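PDB 6KHR: formate-dependent phosphoribosylglycinamide formyltransferase from Mycobacterium tuberculosis H37Rv, which is an enzyme of the ATP-grasp family, built here as a pair of identical subunits. Local coordinates for residues A[226-231]-A[244-249]; A[320-325]-A[339-344]. All coordinates share one frame; numbering follows the deposited sequence.

Contact 1: residues A[226-231]-A[244-249]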
ATOM      1  N   VAL A 226     -15.510   3.409  17.829  1.00 35.20           N
ATOM      2  CA  VAL A 226     -15.629   3.295  16.381  1.00 44.59           C
ATOM      3  C   VAL A 226     -14.976   4.502  15.726  1.00 42.12           C
ATOM      4  O   VAL A 226     -15.167   5.645  16.158  1.00 34.85           O
ATOM      5  CB  VAL A 226     -17.104   3.146  15.957  1.00 44.22           C
ATOM      6  CG1 VAL A 226     -17.313   3.629  14.541  1.00 55.39           C
ATOM      7  CG2 VAL A 226     -17.520   1.685  16.078  1.00 47.01           C
ATOM      8  N   THR A 227     -14.193   4.246  14.685  1.00 43.73           N
ATOM      9  CA  THR A 227     -13.648   5.305  13.852  1.00 44.77           C
ATOM     10  C   THR A 227     -14.421   5.377  12.532  1.00 38.10           C
ATOM     11  O   THR A 227     -14.485   4.396  11.788  1.00 44.96           O
ATOM     12  CB  THR A 227     -12.161   5.091  13.600  1.00 45.33           C
ATOM     13  OG1 THR A 227     -11.470   5.022  14.855  1.00 50.65           O
ATOM     14  CG2 THR A 227     -11.599   6.248  12.765  1.00 33.69           C
ATOM     15  N   MET A 228     -15.019   6.544  12.269  1.00 29.32           N
ATOM     16  CA  MET A 228     -15.660   6.856  10.990  1.00 39.22           C
ATOM     17  C   MET A 228     -14.671   7.652  10.158  1.00 40.94           C
ATOM     18  O   MET A 228     -14.331   8.787  10.514  1.00 42.29           O
ATOM     19  CB  MET A 228     -16.940   7.658  11.185  1.00 42.88           C
ATOM     20  CG  MET A 228     -17.983   6.994  12.036  1.00 51.91           C
ATOM     21  SD  MET A 228     -18.820   5.699  11.109  1.00 56.70           S
ATOM     22  CE  MET A 228     -19.268   6.680   9.660  1.00 52.14           C
ATOM     23  N   ILE A 229     -14.180   7.048   9.081  1.00 40.73           N
ATOM     24  CA  ILE A 229     -13.283   7.729   8.165  1.00 34.42           C
ATOM     25  C   ILE A 229     -14.140   8.408   7.127  1.00 35.07           C
ATOM     26  O   ILE A 229     -14.873   7.728   6.399  1.00 33.79           O
ATOM     27  CB  ILE A 229     -12.306   6.769   7.480  1.00 44.00           C
ATOM     28  CG1 ILE A 229     -11.397   6.076   8.493  1.00 43.51           C
ATOM     29  CG2 ILE A 229     -11.469   7.567   6.465  1.00 39.73           C
ATOM     30  CD1 ILE A 229     -10.399   6.981   9.102  1.00 50.44           C
ATOM     31  N   VAL A 230     -14.035   9.738   7.052  1.00 33.77           N
ATOM     32  CA  VAL A 230     -14.764  10.537   6.082  1.00 27.33           C
ATOM     33  C   VAL A 230     -13.761  11.134   5.106  1.00 38.11           C
ATOM     34  O   VAL A 230     -12.704  11.642   5.506  1.00 44.05           O
ATOM     35  CB  VAL A 230     -15.591  11.636   6.767  1.00 30.07           C
ATOM     36  CG1 VAL A 230     -16.356  12.377   5.734  1.00 35.40           C
ATOM     37  CG2 VAL A 230     -16.519  11.038   7.803  1.00 25.21           C
ATOM     38  N   VAL A 231     -14.092  11.052   3.823  1.00 39.93           N
ATOM     39  CA  VAL A 231     -13.229  11.485   2.737  1.00 36.97           C
ATOM     40  C   VAL A 231     -13.957  12.578   1.988  1.00 40.07           C
ATOM     41  O   VAL A 231     -15.094  12.375   1.546  1.00 43.57           O
ATOM     42  CB  VAL A 231     -12.903  10.331   1.770  1.00 46.17           C
ATOM     43  CG1 VAL A 231     -12.005  10.833   0.618  1.00 37.94           C
ATOM     44  CG2 VAL A 231     -12.308   9.132   2.513  1.00 38.08           C
ATOM     45  N   CYS A 244     -16.260   5.696   4.980  1.00 45.58           N
ATOM     46  CA  CYS A 244     -15.797   4.328   5.010  1.00 42.71           C
ATOM     47  C   CYS A 244     -16.743   3.482   5.864  1.00 42.45           C
ATOM     48  O   CYS A 244     -17.648   3.998   6.520  1.00 54.27           O
ATOM     49  CB  CYS A 244     -14.362   4.293   5.501  1.00 53.16           C
ATOM     50  SG  CYS A 244     -13.274   5.034   4.250  1.00 59.79           S
ATOM     51  N   ALA A 245     -16.579   2.163   5.788  1.00 37.76           N
ATOM     52  CA  ALA A 245     -17.276   1.282   6.719  1.00 39.14           C
ATOM     53  C   ALA A 245     -16.727   1.507   8.123  1.00 38.24           C
ATOM     54  O   ALA A 245     -15.520   1.713   8.287  1.00 46.64           O
ATOM     55  CB  ALA A 245     -17.129  -0.197   6.324  1.00 24.60           C
ATOM     56  N   PRO A 246     -17.584   1.487   9.143  1.00 33.50           N
ATOM     57  CA  PRO A 246     -17.121   1.762  10.511  1.00 37.31           C
ATOM     58  C   PRO A 246     -15.935   0.886  10.865  1.00 34.22           C
ATOM     59  O   PRO A 246     -15.896  -0.298  10.520  1.00 38.83           O
ATOM     60  CB  PRO A 246     -18.340   1.421  11.377  1.00 32.24           C
ATOM     61  CG  PRO A 246     -19.494   1.570  10.472  1.00 34.58           C
ATOM     62  CD  PRO A 246     -19.013   1.145   9.101  1.00 33.51           C
ATOM     63  N   ILE A 247     -14.963   1.472  11.558  1.00 24.05           N
ATOM     64  CA  ILE A 247     -13.791   0.756  12.039  1.00 27.03           C
ATOM     65  C   ILE A 247     -13.915   0.666  13.554  1.00 38.25           C
ATOM     66  O   ILE A 247     -13.966   1.700  14.236  1.00 27.30           O
ATOM     67  CB  ILE A 247     -12.490   1.450  11.607  1.00 24.70           C
ATOM     68  CG1 ILE A 247     -12.337   1.427  10.089  1.00 24.40           C
ATOM     69  CG2 ILE A 247     -11.243   0.786  12.227  1.00 24.63           C
ATOM     70  CD1 ILE A 247     -11.069   2.214   9.648  1.00 24.59           C
ATOM     71  N   GLY A 248     -14.023  -0.568  14.080  1.00 25.40           N
ATOM     72  CA  GLY A 248     -14.005  -0.785  15.520  1.00 29.69           C
ATOM     73  C   GLY A 248     -12.576  -0.886  16.032  1.00 32.77           C
ATOM     74  O   GLY A 248     -11.692  -1.408  15.350  1.00 44.41           O
ATOM     75  N   HIS A 249     -12.344  -0.376  17.241  1.00 25.19           N
ATOM     76  CA  HIS A 249     -10.996  -0.430  17.801  1.00 38.64           C
ATOM     77  C   HIS A 249     -11.048  -0.430  19.321  1.00 42.98           C
ATOM     78  O   HIS A 249     -12.084  -0.164  19.936  1.00 47.79           O
ATOM     79  CB  HIS A 249     -10.109   0.718  17.291  1.00 35.45           C
ATOM     80  CG  HIS A 249     -10.583   2.091  17.660  1.00 37.81           C
ATOM     81  ND1 HIS A 249     -10.225   2.716  18.838  1.00 39.87           N
ATOM     82  CD2 HIS A 249     -11.355   2.980  16.983  1.00 42.86           C
ATOM     83  CE1 HIS A 249     -10.767   3.921  18.875  1.00 38.47           C
ATOM     84  NE2 HIS A 249     -11.465   4.102  17.766  1.00 36.83           N
TER

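Contact 2: residues A[320-325]-A[339-344]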
ATOM      1  N   SER A 320      -7.915  -4.017   4.071  1.00 33.72           N
ATOM      2  CA  SER A 320      -9.346  -4.324   4.032  1.00 31.03           C
ATOM      3  C   SER A 320     -10.128  -3.505   3.014  1.00 25.86           C
ATOM      4  O   SER A 320     -11.254  -3.889   2.672  1.00 31.92           O
ATOM      5  CB  SER A 320      -9.975  -4.126   5.407  1.00 33.68           C
ATOM      6  OG  SER A 320      -9.522  -2.919   5.984  1.00 42.46           O
ATOM      7  N   GLN A 321      -9.574  -2.410   2.514  1.00 25.86           N
ATOM      8  CA  GLN A 321     -10.253  -1.586   1.523  1.00 29.64           C
ATOM      9  C   GLN A 321      -9.501  -1.625   0.207  1.00 26.41           C
ATOM     10  O   GLN A 321      -8.281  -1.756   0.195  1.00 26.47           O
ATOM     11  CB  GLN A 321     -10.361  -0.116   1.966  1.00 37.96           C
ATOM     12  CG  GLN A 321     -10.953   0.097   3.333  1.00 47.89           C
ATOM     13  CD  GLN A 321     -11.478   1.493   3.523  1.00 44.37           C
ATOM     14  OE1 GLN A 321     -12.611   1.669   3.949  1.00 52.15           O
ATOM     15  NE2 GLN A 321     -10.658   2.499   3.209  1.00 34.31           N
ATOM     16  N   ARG A 322     -10.246  -1.487  -0.898  1.00 26.76           N
ATOM     17  CA  ARG A 322      -9.626  -1.246  -2.198  1.00 28.39           C
ATOM     18  C   ARG A 322      -8.584  -0.128  -2.120  1.00 32.39           C
ATOM     19  O   ARG A 322      -7.443  -0.296  -2.555  1.00 45.32           O
ATOM     20  CB  ARG A 322     -10.703  -0.915  -3.235  1.00 28.88           C
ATOM     21  CG  ARG A 322     -10.254  -1.061  -4.673  1.00 33.22           C
ATOM     22  CD  ARG A 322     -11.335  -0.594  -5.663  1.00 37.14           C
ATOM     23  NE  ARG A 322     -11.364   0.868  -5.765  1.00 45.02           N
ATOM     24  CZ  ARG A 322     -10.688   1.608  -6.651  1.00 36.84           C
ATOM     25  NH1 ARG A 322      -9.893   1.066  -7.550  1.00 30.01           N
ATOM     26  NH2 ARG A 322     -10.817   2.922  -6.634  1.00 55.13           N
ATOM     27  N   LEU A 323      -8.956   1.019  -1.568  1.00 27.69           N
ATOM     28  CA  LEU A 323      -8.051   2.160  -1.398  1.00 34.84           C
ATOM     29  C   LEU A 323      -7.798   2.377   0.094  1.00 38.43           C
ATOM     30  O   LEU A 323      -8.739   2.591   0.867  1.00 35.96           O
ATOM     31  CB  LEU A 323      -8.639   3.422  -2.030  1.00 34.11           C
ATOM     32  CG  LEU A 323      -9.025   3.281  -3.510  1.00 39.65           C
ATOM     33  CD1 LEU A 323      -9.543   4.580  -4.106  1.00 31.08           C
ATOM     34  CD2 LEU A 323      -7.838   2.810  -4.303  1.00 54.61           C
ATOM     35  N   SER A 324      -6.535   2.308   0.497  1.00 34.30           N
ATOM     36  CA  SER A 324      -6.219   2.495   1.901  1.00 37.01           C
ATOM     37  C   SER A 324      -6.400   3.958   2.292  1.00 40.54           C
ATOM     38  O   SER A 324      -6.479   4.854   1.442  1.00 32.39           O
ATOM     39  CB  SER A 324      -4.786   2.052   2.199  1.00 41.06           C
ATOM     40  OG  SER A 324      -3.854   2.899   1.550  1.00 46.81           O
ATOM     41  N   VAL A 325      -6.452   4.192   3.608  1.00 37.05           N
ATOM     42  CA  VAL A 325      -6.646   5.552   4.098  1.00 40.20           C
ATOM     43  C   VAL A 325      -5.584   6.475   3.524  1.00 36.92           C
ATOM     44  O   VAL A 325      -5.837   7.666   3.323  1.00 43.51           O
ATOM     45  CB  VAL A 325      -6.651   5.572   5.642  1.00 39.02           C
ATOM     46  CG1 VAL A 325      -5.298   5.106   6.196  1.00 35.00           C
ATOM     47  CG2 VAL A 325      -7.037   6.956   6.168  1.00 33.01           C
ATOM     48  N   ASP A 339     -13.472   6.157  -3.999  1.00 48.15           N
ATOM     49  CA  ASP A 339     -14.547   5.293  -3.548  1.00 38.70           C
ATOM     50  C   ASP A 339     -14.101   4.701  -2.224  1.00 39.06           C
ATOM     51  O   ASP A 339     -12.939   4.831  -1.837  1.00 42.23           O
ATOM     52  CB  ASP A 339     -14.890   4.192  -4.571  1.00 54.08           C
ATOM     53  CG  ASP A 339     -13.744   3.173  -4.780  1.00 67.47           C
ATOM     54  OD1 ASP A 339     -13.347   2.481  -3.815  1.00 66.14           O
ATOM     55  OD2 ASP A 339     -13.256   3.042  -5.930  1.00 80.72           O
ATOM     56  N   THR A 340     -15.026   4.030  -1.538  1.00 28.52           N
ATOM     57  CA  THR A 340     -14.757   3.441  -0.238  1.00 33.29           C
ATOM     58  C   THR A 340     -15.079   1.949  -0.221  1.00 34.11           C
ATOM     59  O   THR A 340     -15.366   1.385   0.832  1.00 38.97           O
ATOM     60  CB  THR A 340     -15.515   4.182   0.870  1.00 52.82           C
ATOM     61  OG1 THR A 340     -16.926   4.220   0.582  1.00 54.38           O
ATOM     62  CG2 THR A 340     -14.979   5.597   1.026  1.00 47.23           C
ATOM     63  N   LEU A 341     -14.958   1.284  -1.369  1.00 40.71           N
ATOM     64  CA  LEU A 341     -15.187  -0.155  -1.455  1.00 40.33           C
ATOM     65  C   LEU A 341     -14.254  -0.939  -0.536  1.00 39.37           C
ATOM     66  O   LEU A 341     -13.063  -0.644  -0.435  1.00 41.22           O
ATOM     67  CB  LEU A 341     -14.995  -0.634  -2.892  1.00 42.21           C
ATOM     68  CG  LEU A 341     -15.746   0.152  -3.975  1.00 64.39           C
ATOM     69  CD1 LEU A 341     -15.262  -0.240  -5.373  1.00 73.15           C
ATOM     70  CD2 LEU A 341     -17.246  -0.047  -3.844  1.00 56.21           C
ATOM     71  N   MET A 342     -14.801  -1.976   0.089  1.00 45.87           N
ATOM     72  CA  MET A 342     -14.051  -2.910   0.923  1.00 42.39           C
ATOM     73  C   MET A 342     -13.639  -4.161   0.150  1.00 48.65           C
ATOM     74  O   MET A 342     -14.438  -4.743  -0.595  1.00 39.76           O
ATOM     75  CB  MET A 342     -14.876  -3.331   2.143  1.00 34.69           C
ATOM     76  CG  MET A 342     -15.050  -2.216   3.130  1.00 38.59           C
ATOM     77  SD  MET A 342     -15.385  -2.781   4.789  1.00 59.99           S
ATOM     78  CE  MET A 342     -14.011  -3.889   5.127  1.00 45.59           C
ATOM     79  N   ILE A 343     -12.390  -4.581   0.348  1.00 47.65           N
ATOM     80  CA  ILE A 343     -11.938  -5.859  -0.199  1.00 39.34           C
ATOM     81  C   ILE A 343     -12.581  -7.017   0.563  1.00 43.02           C
ATOM     82  O   ILE A 343     -13.143  -7.943  -0.028  1.00 31.05           O
ATOM     83  CB  ILE A 343     -10.401  -5.949  -0.132  1.00 35.12           C
ATOM     84  CG1 ILE A 343      -9.732  -4.940  -1.067  1.00 39.65           C
ATOM     85  CG2 ILE A 343      -9.926  -7.366  -0.470  1.00 28.36           C
ATOM     86  CD1 ILE A 343      -8.202  -4.895  -0.846  1.00 29.00           C
ATOM     87  N   SER A 344     -12.516  -6.971   1.888  1.00 40.70           N
ATOM     88  CA  SER A 344     -12.824  -8.106   2.744  1.00 42.06           C
ATOM     89  C   SER A 344     -12.713  -7.642   4.198  1.00 39.97           C
ATOM     90  O   SER A 344     -12.023  -6.657   4.478  1.00 31.50           O
ATOM     91  CB  SER A 344     -11.870  -9.277   2.473  1.00 32.96           C
ATOM     92  OG  SER A 344     -11.427  -9.883   3.670  1.00 39.61           O
TER
HETATM   93  O   HOH W   1     -14.905   1.202   3.338  1.00 38.51           O
HETATM   94  O   HOH W   2     -11.657   1.826  -0.750  1.00 47.10           O

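Contact 1: residues A[226-231]-A[244-249]
With chi1 of -57° Thr227 sets OG1 beside its own backbone N and CG2 anti to it, while His249 takes the crowded position between backbone N and carbonyl carbon (chi1 62°), which brings CD2 and NE2 of its ring to Thr227. The two side chains cross at about a right angle, Thr227 OG1 lying 3.0 Å from His249 CD2. Glu293 holds both: OE1 bonds Thr227 OG1, OE2 bonds His249 NE2. Ser313 OG also bonds the hydroxyl, so a small polar group suits Thr227, buried in the sheet.

The backbones run antiparallel. Thr227 and Ile247 form a hydrogen-bonded pair, with Thr227 N to Ile247 O at 2.6 Å and the return bond from Ile247 N to Thr227 O at 3.0 Å, both in the carbonyl plane. Val226 faces Gly248, which has no side chain, as a non-hydrogen-bonded pair. Beyond Pro246, whose ring leaves no N-H to give, Cys244 N restores the link to Ile229 O at 2.8 Å, almost along the C=O axis.

Apolar contacts pack beside these bonds. The side chains of Ile229 and Ile247 cross obliquely, touching through CG1 of the first and CD1 of the second; Ile229 CB rests on Cys244 CB. Val226 CG1 lies alongside Pro246 CB, and Met228 SD meets Pro246 CG.

The two strands form the hairpin 224-235/238-252, flanked by strands 288-297 and 256-261, with helix 267-284 packing on Met228, Val230 and Pro246.

Contact 2: residues A[320-325]-A[339-344]
One salt bridge dominates the side-chain chemistry. Arg322 leaves the backbone with CG anti to N, runs extended and bends at chi3 (79°), which turns its guanidinium to Asp339. Arg322 NH2 stands 2.5 Å from Asp339 OD2, and NE lies near both carboxylate oxygens; the individual hydrogen bonds are weak. The two planes are 45° apart. Arginine suits the place because its NH1 also bonds Ser380 O of the second subunit, so one flat cation serves both chains. The cation would probably favour the ionised form of Asp339.

Asp339 has a second task: OD1 accepts the backbone N of Leu341 at 3.2 Å, from above the carboxylate plane, making an Asx turn.

Main-chain bonds join the two loops, which run roughly antiparallel. Arg322 N reaches Leu341 O at 3.0 Å and Ile343 N reaches Ser320 O at 2.7 Å, both donors standing above the carbonyl plane. They frame a single backbone bridge, Gln321 with Met342, just where helix 317-320 ends; helix 325-334 then leads round to the partner loop, so this connection is closed at its base. The side chain of Ser324, at the N-cap, caps the start of that second helix.

Two waters bridge the loops. One molecule donates to Gln321 OE1 and, at 2.6 Å, to Thr340 O; Gln321 OE1 also accepts from Gln261 NE2. Another accepts from Leu323 N at 2.9 Å and donates to Leu341 O.

Packing contacts complete the joint. Branched Ile343 points toward the other loop, its CG1 and CD1 against the backbone of Gln321, and it meets Ile343 of the second subunit. Leu341 CD1 runs alongside the aliphatic part of Arg322, near CD, while Leu323 CD2, from the same loop as the arginine, lies above one guanidinium face, offset toward the rim.

Going from the N terminus, contact 1 comes first: residues 226-231 and 244-249 pair the arms of the hairpin 224-235/238-252, closing a loop of twelve residues within the large antiparallel sheet. The chain then passes through strand 256-261, helix 267-284 and strands 288-297 and 300-307 before contact 2 opens at 320-325 and closes around helix 325-334 at 339-344. The two loops therefore follow in series, neither nesting nor crossing. In space they touch, their centres about 12 Å apart: Cys244 SG packs against Gln321 OE1 and Thr340 CG2, and Ala245 CB against Met342 SD. The hairpin is thereby tied to the helical connection leading to strand 346-351, and through contact 2 to the second subunit.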